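AlyGC (Glaciecola chathamensis, PDB 5GKD) cleaves alginate as a lyase of polysaccharide lyase family 6, probably by beta-elimination at a calcium-containing active site. Local coordinates at residues 137-142 / 427-432; 251-256 / 395-400; 666-671 / 683-688. One frame throughout, in Å; residues are numbered along the deposited sequence.

Contact 1: 137-142 / 427-432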
ATOM      1  N   HIS A 137      17.132  16.235 -31.061  1.00 20.28           N
ATOM      2  CA  HIS A 137      18.432  15.897 -30.479  1.00 16.06           C
ATOM      3  C   HIS A 137      18.360  15.823 -28.954  1.00 20.73           C
ATOM      4  O   HIS A 137      19.289  16.206 -28.245  1.00 18.36           O
ATOM      5  CB  HIS A 137      19.526  16.877 -30.939  1.00 18.05           C
ATOM      6  CG  HIS A 137      19.800  16.826 -32.419  1.00 22.74           C
ATOM      7  ND1 HIS A 137      19.098  17.585 -33.338  1.00 21.13           N
ATOM      8  CD2 HIS A 137      20.679  16.085 -33.140  1.00 18.81           C
ATOM      9  CE1 HIS A 137      19.538  17.321 -34.556  1.00 17.61           C
ATOM     10  NE2 HIS A 137      20.495  16.415 -34.466  1.00 24.26           N
ATOM     11  N   ASN A 138      17.255  15.299 -28.438  1.00 20.95           N
ATOM     12  CA  ASN A 138      17.104  15.095 -27.006  1.00 20.61           C
ATOM     13  C   ASN A 138      17.323  13.621 -26.647  1.00 19.66           C
ATOM     14  O   ASN A 138      17.458  12.748 -27.514  1.00 16.57           O
ATOM     15  CB  ASN A 138      15.733  15.602 -26.543  1.00 15.85           C
ATOM     16  CG  ASN A 138      15.560  17.075 -26.801  1.00 19.89           C
ATOM     17  OD1 ASN A 138      16.297  17.903 -26.255  1.00 20.86           O
ATOM     18  ND2 ASN A 138      14.596  17.423 -27.648  1.00 18.57           N
ATOM     19  N   HIS A 139      17.368  13.355 -25.341  1.00 16.43           N
ATOM     20  CA  HIS A 139      17.792  12.053 -24.818  1.00 15.89           C
ATOM     21  C   HIS A 139      16.915  11.742 -23.605  1.00 20.90           C
ATOM     22  O   HIS A 139      17.133  12.296 -22.520  1.00 19.01           O
ATOM     23  CB  HIS A 139      19.277  12.109 -24.476  1.00 18.40           C
ATOM     24  CG  HIS A 139      19.839  10.876 -23.838  1.00 18.02           C
ATOM     25  ND1 HIS A 139      21.040  10.327 -24.236  1.00 18.40           N
ATOM     26  CD2 HIS A 139      19.416  10.132 -22.788  1.00 15.44           C
ATOM     27  CE1 HIS A 139      21.314   9.276 -23.484  1.00 18.84           C
ATOM     28  NE2 HIS A 139      20.348   9.142 -22.591  1.00 18.82           N
ATOM     29  N   LEU A 140      15.922  10.866 -23.794  1.00 18.88           N
ATOM     30  CA  LEU A 140      14.955  10.506 -22.764  1.00 17.69           C
ATOM     31  C   LEU A 140      15.069   9.021 -22.460  1.00 18.96           C
ATOM     32  O   LEU A 140      14.740   8.185 -23.308  1.00 19.73           O
ATOM     33  CB  LEU A 140      13.531  10.827 -23.203  1.00 16.26           C
ATOM     34  CG  LEU A 140      13.373  12.216 -23.803  1.00 17.41           C
ATOM     35  CD1 LEU A 140      11.939  12.451 -24.237  1.00 21.84           C
ATOM     36  CD2 LEU A 140      13.809  13.241 -22.765  1.00 17.93           C
ATOM     37  N   VAL A 141      15.459   8.689 -21.234  1.00 16.65           N
ATOM     38  CA  VAL A 141      15.672   7.299 -20.870  1.00 17.25           C
ATOM     39  C   VAL A 141      15.129   7.029 -19.472  1.00 19.53           C
ATOM     40  O   VAL A 141      15.245   7.860 -18.563  1.00 20.51           O
ATOM     41  CB  VAL A 141      17.167   6.927 -20.971  1.00 18.45           C
ATOM     42  CG1 VAL A 141      17.996   7.790 -20.024  1.00 15.42           C
ATOM     43  CG2 VAL A 141      17.355   5.459 -20.715  1.00 17.28           C
ATOM     44  N   GLY A 142      14.512   5.868 -19.311  1.00 18.98           N
ATOM     45  CA  GLY A 142      14.223   5.343 -17.996  1.00 17.08           C
ATOM     46  C   GLY A 142      12.929   5.768 -17.333  1.00 18.50           C
ATOM     47  O   GLY A 142      12.865   5.747 -16.107  1.00 17.81           O
ATOM     48  N   TYR A 427      26.389  13.000 -23.570  1.00 23.39           N
ATOM     49  CA  TYR A 427      25.751  12.198 -22.534  1.00 22.80           C
ATOM     50  C   TYR A 427      25.689  10.756 -23.027  1.00 23.96           C
ATOM     51  O   TYR A 427      25.161  10.505 -24.118  1.00 25.87           O
ATOM     52  CB  TYR A 427      24.354  12.712 -22.210  1.00 20.56           C
ATOM     53  CG  TYR A 427      23.853  12.328 -20.841  1.00 21.09           C
ATOM     54  CD1 TYR A 427      24.140  13.117 -19.732  1.00 16.38           C
ATOM     55  CD2 TYR A 427      23.080  11.196 -20.655  1.00 19.80           C
ATOM     56  CE1 TYR A 427      23.675  12.778 -18.488  1.00 18.14           C
ATOM     57  CE2 TYR A 427      22.615  10.852 -19.397  1.00 19.54           C
ATOM     58  CZ  TYR A 427      22.914  11.655 -18.322  1.00 20.25           C
ATOM     59  OH  TYR A 427      22.465  11.341 -17.059  1.00 23.99           O
ATOM     60  N   PRO A 428      26.201   9.796 -22.254  1.00 24.65           N
ATOM     61  CA  PRO A 428      26.350   8.428 -22.765  1.00 22.10           C
ATOM     62  C   PRO A 428      25.030   7.685 -22.865  1.00 22.91           C
ATOM     63  O   PRO A 428      24.104   7.907 -22.088  1.00 26.24           O
ATOM     64  CB  PRO A 428      27.270   7.767 -21.731  1.00 20.93           C
ATOM     65  CG  PRO A 428      26.954   8.514 -20.461  1.00 27.30           C
ATOM     66  CD  PRO A 428      26.773   9.948 -20.907  1.00 20.22           C
ATOM     67  N   LYS A 429      24.960   6.790 -23.847  1.00 25.99           N
ATOM     68  CA  LYS A 429      23.871   5.828 -23.975  1.00 24.34           C
ATOM     69  C   LYS A 429      24.317   4.526 -23.321  1.00 25.60           C
ATOM     70  O   LYS A 429      25.311   3.931 -23.733  1.00 29.29           O
ATOM     71  CB  LYS A 429      23.507   5.615 -25.445  1.00 22.63           C
ATOM     72  CG  LYS A 429      23.120   6.908 -26.172  1.00 22.56           C
ATOM     73  CD  LYS A 429      22.714   6.661 -27.610  1.00 18.53           C
ATOM     74  CE  LYS A 429      22.222   7.945 -28.278  1.00 23.16           C
ATOM     75  NZ  LYS A 429      23.291   8.958 -28.445  1.00 23.50           N
ATOM     76  N   VAL A 430      23.582   4.078 -22.312  1.00 27.92           N
ATOM     77  CA  VAL A 430      24.111   3.165 -21.312  1.00 29.10           C
ATOM     78  C   VAL A 430      23.161   1.979 -21.155  1.00 30.80           C
ATOM     79  O   VAL A 430      22.037   1.985 -21.657  1.00 33.42           O
ATOM     80  CB  VAL A 430      24.356   3.914 -19.978  1.00 35.11           C
ATOM     81  CG1 VAL A 430      23.085   4.057 -19.127  1.00 29.19           C
ATOM     82  CG2 VAL A 430      25.525   3.313 -19.225  1.00 40.05           C
ATOM     83  N   GLU A 431      23.632   0.944 -20.497  1.00 28.93           N
ATOM     84  CA  GLU A 431      22.756  -0.205 -20.311  1.00 27.17           C
ATOM     85  C   GLU A 431      21.865   0.007 -19.088  1.00 26.56           C
ATOM     86  O   GLU A 431      22.350   0.433 -18.044  1.00 27.16           O
ATOM     87  CB  GLU A 431      23.575  -1.482 -20.138  1.00 30.69           C
ATOM     88  CG  GLU A 431      24.184  -1.960 -21.423  1.00 32.36           C
ATOM     89  CD  GLU A 431      23.121  -2.195 -22.480  1.00 36.90           C
ATOM     90  OE1 GLU A 431      22.367  -3.179 -22.330  1.00 35.48           O
ATOM     91  OE2 GLU A 431      23.008  -1.375 -23.428  1.00 38.91           O
ATOM     92  N   PRO A 432      20.564  -0.297 -19.194  1.00 23.83           N
ATOM     93  CA  PRO A 432      19.630   0.007 -18.096  1.00 25.05           C
ATOM     94  C   PRO A 432      19.671  -0.950 -16.915  1.00 30.74           C
ATOM     95  O   PRO A 432      19.337  -0.543 -15.796  1.00 35.07           O
ATOM     96  CB  PRO A 432      18.258  -0.052 -18.779  1.00 26.76           C
ATOM     97  CG  PRO A 432      18.457  -0.945 -19.967  1.00 26.55           C
ATOM     98  CD  PRO A 432      19.872  -0.728 -20.422  1.00 23.75           C
TER
HETATM   99  O   HOH W   1      22.704  10.886 -26.342  1.00 21.76           O
HETATM  100  O   HOH W   2      21.731   7.220 -20.746  1.00 30.90           O

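Contact 2: 251-256 / 395-400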
ATOM      1  N   VAL A 251      12.184   1.652 -39.943  1.00 17.34           N
ATOM      2  CA  VAL A 251      12.982   0.438 -39.856  1.00 18.25           C
ATOM      3  C   VAL A 251      12.817  -0.177 -38.466  1.00 18.13           C
ATOM      4  O   VAL A 251      13.056   0.490 -37.456  1.00 20.51           O
ATOM      5  CB  VAL A 251      14.468   0.729 -40.145  1.00 20.19           C
ATOM      6  CG1 VAL A 251      15.316  -0.504 -39.872  1.00 19.50           C
ATOM      7  CG2 VAL A 251      14.659   1.205 -41.575  1.00 18.26           C
ATOM      8  N   PHE A 252      12.461  -1.461 -38.421  1.00 20.38           N
ATOM      9  CA  PHE A 252      12.222  -2.202 -37.186  1.00 17.42           C
ATOM     10  C   PHE A 252      13.200  -3.370 -37.114  1.00 20.84           C
ATOM     11  O   PHE A 252      13.083  -4.333 -37.887  1.00 20.00           O
ATOM     12  CB  PHE A 252      10.794  -2.740 -37.126  1.00 18.98           C
ATOM     13  CG  PHE A 252       9.724  -1.693 -37.117  1.00 16.46           C
ATOM     14  CD1 PHE A 252       9.392  -1.003 -38.266  1.00 19.01           C
ATOM     15  CD2 PHE A 252       8.997  -1.458 -35.969  1.00 18.81           C
ATOM     16  CE1 PHE A 252       8.376  -0.064 -38.249  1.00 19.98           C
ATOM     17  CE2 PHE A 252       7.990  -0.523 -35.935  1.00 14.58           C
ATOM     18  CZ  PHE A 252       7.679   0.181 -37.069  1.00 18.69           C
ATOM     19  N   PHE A 253      14.151  -3.303 -36.194  1.00 16.90           N
ATOM     20  CA  PHE A 253      15.099  -4.402 -35.969  1.00 19.79           C
ATOM     21  C   PHE A 253      14.667  -5.129 -34.708  1.00 20.51           C
ATOM     22  O   PHE A 253      15.045  -4.750 -33.601  1.00 19.77           O
ATOM     23  CB  PHE A 253      16.533  -3.901 -35.828  1.00 20.18           C
ATOM     24  CG  PHE A 253      17.119  -3.367 -37.099  1.00 21.35           C
ATOM     25  CD1 PHE A 253      17.140  -4.140 -38.242  1.00 20.21           C
ATOM     26  CD2 PHE A 253      17.662  -2.109 -37.141  1.00 20.46           C
ATOM     27  CE1 PHE A 253      17.678  -3.643 -39.408  1.00 22.94           C
ATOM     28  CE2 PHE A 253      18.217  -1.618 -38.301  1.00 22.27           C
ATOM     29  CZ  PHE A 253      18.225  -2.384 -39.431  1.00 20.32           C
ATOM     30  N   GLY A 254      13.868  -6.182 -34.882  1.00 20.75           N
ATOM     31  CA  GLY A 254      13.423  -6.960 -33.735  1.00 21.05           C
ATOM     32  C   GLY A 254      14.492  -7.864 -33.157  1.00 21.42           C
ATOM     33  O   GLY A 254      14.497  -8.126 -31.954  1.00 24.20           O
ATOM     34  N   ASN A 255      15.397  -8.364 -33.996  1.00 24.99           N
ATOM     35  CA  ASN A 255      16.455  -9.293 -33.571  1.00 25.54           C
ATOM     36  C   ASN A 255      15.910 -10.546 -32.895  1.00 24.12           C
ATOM     37  O   ASN A 255      16.604 -11.168 -32.103  1.00 24.98           O
ATOM     38  CB  ASN A 255      17.462  -8.620 -32.630  1.00 26.34           C
ATOM     39  CG  ASN A 255      18.402  -7.699 -33.350  1.00 29.00           C
ATOM     40  OD1 ASN A 255      18.519  -7.751 -34.567  1.00 29.74           O
ATOM     41  ND2 ASN A 255      19.093  -6.851 -32.598  1.00 29.69           N
ATOM     42  N   GLY A 256      14.672 -10.934 -33.182  1.00 27.39           N
ATOM     43  CA  GLY A 256      14.118 -12.110 -32.535  1.00 19.88           C
ATOM     44  C   GLY A 256      13.769 -11.965 -31.064  1.00 23.02           C
ATOM     45  O   GLY A 256      13.419 -12.960 -30.429  1.00 26.39           O
ATOM     46  N   ASN A 395      23.610  -0.154 -46.008  1.00 30.28           N
ATOM     47  CA  ASN A 395      22.720   0.575 -45.130  1.00 24.75           C
ATOM     48  C   ASN A 395      22.167  -0.292 -44.008  1.00 26.56           C
ATOM     49  O   ASN A 395      21.268   0.137 -43.289  1.00 27.29           O
ATOM     50  CB  ASN A 395      21.583   1.192 -45.944  1.00 27.28           C
ATOM     51  CG  ASN A 395      20.652   0.147 -46.548  1.00 24.38           C
ATOM     52  OD1 ASN A 395      20.852  -1.049 -46.388  1.00 24.01           O
ATOM     53  ND2 ASN A 395      19.622   0.605 -47.230  1.00 21.29           N
ATOM     54  N   GLY A 396      22.682  -1.512 -43.865  1.00 28.46           N
ATOM     55  CA  GLY A 396      22.234  -2.452 -42.861  1.00 24.23           C
ATOM     56  C   GLY A 396      20.968  -3.225 -43.177  1.00 25.81           C
ATOM     57  O   GLY A 396      20.512  -3.992 -42.324  1.00 27.04           O
ATOM     58  N   LEU A 397      20.383  -3.063 -44.359  1.00 23.05           N
ATOM     59  CA  LEU A 397      19.111  -3.695 -44.668  1.00 22.75           C
ATOM     60  C   LEU A 397      19.269  -4.816 -45.693  1.00 26.18           C
ATOM     61  O   LEU A 397      20.126  -4.757 -46.581  1.00 26.74           O
ATOM     62  CB  LEU A 397      18.107  -2.670 -45.186  1.00 20.75           C
ATOM     63  CG  LEU A 397      17.854  -1.426 -44.335  1.00 21.50           C
ATOM     64  CD1 LEU A 397      16.818  -0.557 -45.012  1.00 19.48           C
ATOM     65  CD2 LEU A 397      17.416  -1.806 -42.934  1.00 18.67           C
ATOM     66  N   LEU A 398      18.398  -5.822 -45.572  1.00 24.94           N
ATOM     67  CA  LEU A 398      18.385  -6.962 -46.479  1.00 22.88           C
ATOM     68  C   LEU A 398      17.600  -6.656 -47.747  1.00 26.07           C
ATOM     69  O   LEU A 398      16.503  -6.092 -47.694  1.00 25.83           O
ATOM     70  CB  LEU A 398      17.768  -8.179 -45.786  1.00 25.26           C
ATOM     71  CG  LEU A 398      18.578  -8.803 -44.657  1.00 22.92           C
ATOM     72  CD1 LEU A 398      17.724  -9.808 -43.900  1.00 21.40           C
ATOM     73  CD2 LEU A 398      19.818  -9.467 -45.226  1.00 22.48           C
ATOM     74  N   TYR A 399      18.157  -7.057 -48.888  1.00 25.28           N
ATOM     75  CA  TYR A 399      17.531  -6.932 -50.195  1.00 23.29           C
ATOM     76  C   TYR A 399      17.677  -8.224 -50.986  1.00 25.82           C
ATOM     77  O   TYR A 399      18.674  -8.936 -50.841  1.00 27.34           O
ATOM     78  CB  TYR A 399      18.154  -5.781 -50.999  1.00 26.13           C
ATOM     79  CG  TYR A 399      17.892  -4.425 -50.404  1.00 24.99           C
ATOM     80  CD1 TYR A 399      18.736  -3.895 -49.432  1.00 27.50           C
ATOM     81  CD2 TYR A 399      16.808  -3.671 -50.813  1.00 24.13           C
ATOM     82  CE1 TYR A 399      18.504  -2.645 -48.885  1.00 22.93           C
ATOM     83  CE2 TYR A 399      16.563  -2.435 -50.273  1.00 27.19           C
ATOM     84  CZ  TYR A 399      17.407  -1.922 -49.306  1.00 26.38           C
ATOM     85  OH  TYR A 399      17.137  -0.682 -48.784  1.00 26.25           O
ATOM     86  N   PRO A 400      16.704  -8.551 -51.832  1.00 26.03           N
ATOM     87  CA  PRO A 400      16.896  -9.646 -52.791  1.00 28.31           C
ATOM     88  C   PRO A 400      18.169  -9.440 -53.602  1.00 28.23           C
ATOM     89  O   PRO A 400      18.493  -8.322 -54.004  1.00 27.30           O
ATOM     90  CB  PRO A 400      15.654  -9.562 -53.688  1.00 27.59           C
ATOM     91  CG  PRO A 400      14.645  -8.777 -52.911  1.00 24.12           C
ATOM     92  CD  PRO A 400      15.446  -7.817 -52.071  1.00 24.58           C
TER

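Contact 3: 666-671 / 683-688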
ATOM      1  N   GLN A 666      -2.293 -14.216 -19.789  1.00 21.03           N
ATOM      2  CA  GLN A 666      -2.394 -14.215 -21.241  1.00 19.56           C
ATOM      3  C   GLN A 666      -1.713 -15.412 -21.888  1.00 21.83           C
ATOM      4  O   GLN A 666      -2.097 -15.810 -22.991  1.00 23.36           O
ATOM      5  CB  GLN A 666      -1.798 -12.917 -21.777  1.00 19.39           C
ATOM      6  CG  GLN A 666      -2.371 -11.686 -21.050  1.00 19.32           C
ATOM      7  CD  GLN A 666      -2.390 -10.454 -21.917  1.00 21.82           C
ATOM      8  OE1 GLN A 666      -2.812 -10.503 -23.074  1.00 22.04           O
ATOM      9  NE2 GLN A 666      -1.919  -9.340 -21.370  1.00 20.83           N
ATOM     10  N   VAL A 667      -0.714 -15.995 -21.234  1.00 24.32           N
ATOM     11  CA  VAL A 667      -0.055 -17.202 -21.711  1.00 23.14           C
ATOM     12  C   VAL A 667       0.058 -18.168 -20.537  1.00 24.85           C
ATOM     13  O   VAL A 667       0.693 -17.850 -19.521  1.00 24.97           O
ATOM     14  CB  VAL A 667       1.328 -16.907 -22.306  1.00 26.64           C
ATOM     15  CG1 VAL A 667       2.049 -18.218 -22.621  1.00 22.37           C
ATOM     16  CG2 VAL A 667       1.201 -16.031 -23.559  1.00 23.99           C
ATOM     17  N   ASN A 668      -0.542 -19.347 -20.677  1.00 26.30           N
ATOM     18  CA  ASN A 668      -0.550 -20.345 -19.615  1.00 25.76           C
ATOM     19  C   ASN A 668      -0.084 -21.673 -20.182  1.00 26.60           C
ATOM     20  O   ASN A 668      -0.671 -22.174 -21.146  1.00 29.26           O
ATOM     21  CB  ASN A 668      -1.943 -20.494 -19.012  1.00 25.96           C
ATOM     22  CG  ASN A 668      -2.511 -19.182 -18.539  1.00 25.03           C
ATOM     23  OD1 ASN A 668      -2.095 -18.666 -17.514  1.00 28.39           O
ATOM     24  ND2 ASN A 668      -3.470 -18.641 -19.274  1.00 23.32           N
ATOM     25  N   LYS A 669       0.959 -22.246 -19.585  1.00 28.52           N
ATOM     26  CA  LYS A 669       1.512 -23.523 -20.033  1.00 28.92           C
ATOM     27  C   LYS A 669       1.816 -24.383 -18.811  1.00 27.27           C
ATOM     28  O   LYS A 669       2.745 -24.081 -18.057  1.00 26.04           O
ATOM     29  CB  LYS A 669       2.764 -23.304 -20.883  1.00 28.67           C
ATOM     30  CG  LYS A 669       3.475 -24.582 -21.335  1.00 38.70           C
ATOM     31  CD  LYS A 669       4.641 -24.266 -22.295  1.00 39.94           C
ATOM     32  CE  LYS A 669       5.688 -25.386 -22.310  1.00 44.73           C
ATOM     33  NZ  LYS A 669       7.103 -24.851 -22.341  1.00 41.73           N
ATOM     34  N   MET A 670       1.042 -25.450 -18.612  1.00 25.88           N
ATOM     35  CA  MET A 670       1.273 -26.404 -17.528  1.00 28.16           C
ATOM     36  C   MET A 670       1.480 -27.791 -18.120  1.00 31.76           C
ATOM     37  O   MET A 670       0.556 -28.363 -18.705  1.00 32.35           O
ATOM     38  CB  MET A 670       0.110 -26.424 -16.536  1.00 30.85           C
ATOM     39  CG  MET A 670       0.207 -25.440 -15.362  1.00 32.16           C
ATOM     40  SD  MET A 670      -0.003 -23.717 -15.828  1.00 43.54           S
ATOM     41  CE  MET A 670      -1.388 -23.834 -16.887  1.00 27.46           C
ATOM     42  N   THR A 671       2.669 -28.350 -17.916  1.00 30.65           N
ATOM     43  CA  THR A 671       3.148 -29.491 -18.685  1.00 30.64           C
ATOM     44  C   THR A 671       3.886 -30.462 -17.774  1.00 27.61           C
ATOM     45  O   THR A 671       4.758 -30.051 -17.011  1.00 30.25           O
ATOM     46  CB  THR A 671       4.062 -28.985 -19.818  1.00 33.61           C
ATOM     47  OG1 THR A 671       3.313 -28.867 -21.030  1.00 39.13           O
ATOM     48  CG2 THR A 671       5.279 -29.849 -20.029  1.00 37.56           C
ATOM     49  N   PHE A 683      -8.686 -21.552 -13.950  1.00 25.44           N
ATOM     50  CA  PHE A 683      -8.495 -20.470 -14.898  1.00 26.32           C
ATOM     51  C   PHE A 683      -9.713 -19.563 -14.876  1.00 27.45           C
ATOM     52  O   PHE A 683     -10.854 -20.039 -14.879  1.00 29.73           O
ATOM     53  CB  PHE A 683      -8.263 -21.003 -16.315  1.00 26.91           C
ATOM     54  CG  PHE A 683      -7.000 -21.783 -16.456  1.00 25.43           C
ATOM     55  CD1 PHE A 683      -5.792 -21.138 -16.589  1.00 23.61           C
ATOM     56  CD2 PHE A 683      -7.018 -23.163 -16.437  1.00 27.21           C
ATOM     57  CE1 PHE A 683      -4.618 -21.859 -16.700  1.00 25.44           C
ATOM     58  CE2 PHE A 683      -5.853 -23.887 -16.546  1.00 28.89           C
ATOM     59  CZ  PHE A 683      -4.652 -23.234 -16.677  1.00 28.17           C
ATOM     60  N   GLU A 684      -9.461 -18.264 -14.825  1.00 24.39           N
ATOM     61  CA  GLU A 684     -10.470 -17.237 -15.014  1.00 23.46           C
ATOM     62  C   GLU A 684      -9.979 -16.384 -16.192  1.00 24.69           C
ATOM     63  O   GLU A 684      -9.273 -15.386 -16.027  1.00 25.16           O
ATOM     64  CB  GLU A 684     -10.691 -16.444 -13.692  1.00 25.47           C
ATOM     65  CG  GLU A 684     -11.215 -17.326 -12.542  1.00 24.43           C
ATOM     66  CD  GLU A 684     -11.554 -16.568 -11.264  1.00 29.87           C
ATOM     67  OE1 GLU A 684     -11.032 -15.453 -11.071  1.00 30.01           O
ATOM     68  OE2 GLU A 684     -12.347 -17.092 -10.441  1.00 30.28           O
ATOM     69  N   LEU A 685     -10.297 -16.816 -17.386  1.00 24.63           N
ATOM     70  CA  LEU A 685      -9.882 -16.165 -18.600  1.00 29.00           C
ATOM     71  C   LEU A 685     -10.629 -14.880 -18.893  1.00 27.74           C
ATOM     72  O   LEU A 685     -11.806 -14.848 -18.778  1.00 29.68           O
ATOM     73  CB  LEU A 685     -10.009 -17.135 -19.759  1.00 30.45           C
ATOM     74  CG  LEU A 685      -9.219 -18.406 -19.602  1.00 31.58           C
ATOM     75  CD1 LEU A 685      -9.664 -19.453 -20.574  1.00 35.54           C
ATOM     76  CD2 LEU A 685      -7.720 -18.183 -19.647  1.00 26.82           C
ATOM     77  N   THR A 686      -9.910 -13.827 -19.255  1.00 24.76           N
ATOM     78  CA  THR A 686     -10.495 -12.533 -19.570  1.00 24.63           C
ATOM     79  C   THR A 686     -10.390 -12.204 -21.056  1.00 31.20           C
ATOM     80  O   THR A 686     -10.290 -13.064 -21.856  1.00 35.89           O
ATOM     81  CB  THR A 686      -9.820 -11.399 -18.781  1.00 25.69           C
ATOM     82  OG1 THR A 686      -8.470 -11.289 -19.177  1.00 24.29           O
ATOM     83  CG2 THR A 686      -9.881 -11.645 -17.306  1.00 23.92           C
ATOM     84  N   VAL A 687     -10.392 -10.941 -21.403  1.00 29.42           N
ATOM     85  CA  VAL A 687     -10.269 -10.508 -22.760  1.00 26.53           C
ATOM     86  C   VAL A 687      -8.882 -10.759 -23.354  1.00 26.66           C
ATOM     87  O   VAL A 687      -7.980 -11.148 -22.683  1.00 27.98           O
ATOM     88  CB  VAL A 687     -10.578  -9.006 -22.876  1.00 30.41           C
ATOM     89  CG1 VAL A 687     -11.949  -8.717 -22.362  1.00 37.99           C
ATOM     90  CG2 VAL A 687      -9.598  -8.200 -22.065  1.00 31.37           C
ATOM     91  N   GLY A 688      -8.763 -10.513 -24.639  1.00 24.43           N
ATOM     92  CA  GLY A 688      -7.543 -10.645 -25.390  1.00 23.97           C
ATOM     93  C   GLY A 688      -7.088 -11.981 -25.904  1.00 25.77           C
ATOM     94  O   GLY A 688      -5.946 -12.157 -26.125  1.00 23.47           O
TER
HETATM   95  O   HOH W   3      -5.035 -12.500 -23.437  1.00 32.04           O

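Contact 1: 137-142 / 427-432
The imidazole of His139 lies under the ring edge of Tyr427, whose CD2 stands over one imidazole face, toward its rim, 3.8 Å from His139 CE1. The pair is T-shaped, with Tyr427 supplying the edge and the planes 79° apart. The histidine reaches this far from its strand because CG is anti to the backbone N (chi1 176°), which sends the ring out toward the loop. There CE1 comes within 3.4 Å of Pro428 O, and Lys429 CG packs obliquely against the same carbon. Both ring nitrogens meet water: ND1 is 2.7 Å from a water that takes a bond from Lys429 NZ, while NE2 shares another with Pro428 O, which takes a bond from that water. With an alanine here, the edge of Tyr427 would probably lose the face it stands over, and both waters a ring-nitrogen partner. Beyond the pair, Tyr427 OH bonds to Asp112, Lys429 NZ to Val422 O, and Tyr170 meets His139 edge-to-face. The arrangement is that of an extended loop laid against the outer side of a parallel beta-helix, with an aromatic side chain from strand 134-141 receiving it.

Contact 2: 251-256 / 395-400
Leu397 presses its CD2 methyl against Phe253 and Val251 of strand 246-253, one of the parallel strands in the beta-helix of this pectate-lyase-like fold. The closest touch is Leu397 CD2 to Phe253 CZ, 3.6 Å, where the two side chains cross at about a right angle. Val251 and Leu397 meet tip to tip, CG1 to CD2 at 3.9 Å. Within the strand, Val251 CG1 also sits over one face of the Phe253 ring, offset toward its rim, so ring, valine methyl and leucine methyl touch one another in a triangle. The valine methyl gets there with CG1 anti to the backbone N (chi1 173°). Gly396 adds its carbonyl, whose O lies 4.0 Å from Phe253 CZ; its positive phi favours glycine, and a side chain here would point toward the Phe253 ring.

Around this apolar cluster, Tyr276 of the neighbouring strand 271-278 touches both Phe253 and Leu397, and its hydroxyl bonds to Leu398 N. Leu414 also touches Leu397, and Arg392 NH1 bonds to Gly396 O.

What sets Leu397 in place is the turn just before it. Asn395 OD1 accepts from Leu397 N, closing an Asx turn that leads into the short strand 398-400. The amide of Asn395 is itself steadied from its other end: ND2 donates to Leu414 O and to Tyr399 OH, the hydroxyl lying in the amide plane at 3.2 Å from ND2. In the turn bond, Leu397 N stands 41° out of the carbonyl plane of Asn395, 2.9 Å from OD1.

Contact 3: 666-671 / 683-688
Strands 667-671 and 683-685 face each other across the interior of the C-terminal parallel beta-helix, 10.7 Å apart at the closest approach of their axes. Their directions make an angle of 157°, close to antiparallel, as the chain has turned back between these two walls. At this spacing the direct contacts are all between side chains, and the Phe683 ring makes most of them.

Met670 comes from the opposite direction and places its CE methyl at the ring edge, in the ring plane, 3.3 Å from Phe683 CZ. Bends at chi2 (71°) and again at chi3 fold the thioether chain so that the methyl, rather than sulfur, meets the ring. Asn668 slides past the phenylalanine, its CB 3.8 Å from Phe683 CE1 and its amide plane turned 63° from the ring. The buried amide has partners elsewhere: OD1 bonds to Thr665 OG1 and ND2 to Thr692 OG1. Leu662, Thr692 and Val694, from flanking strands, also pack on Phe683, while Leu685 CD2 reaches Asn668 ND2 at 4.3 Å.

Where Gln666 faces Gly688, the link is polar. One water lies between them and, though not necessarily to both at once, can donate to Gln666 OE1 at 3.0 Å and, more weakly, to Gly688 O at 2.9 Å.

In the fold
Contact 3 is the buried one, with all four touching residues inside the C-terminal beta-helix; contacts 1 and 2 are partly buried and sit on the N-terminal one. Those two use parallel strands of the same N-terminal beta-helix, 134-141 and 246-253, each covered by chain that follows the helical coils, and their centres are about 23 Å apart. Their chemistry differs: contact 1 combines an aromatic pair with bridging water, whereas contact 2 is apolar where the segments meet, with an Asx turn shaping the covering loop. Contact 3 instead joins two walls of one helix, on the opposite side of the chain's centre from contact 1, their centres about 36 Å apart.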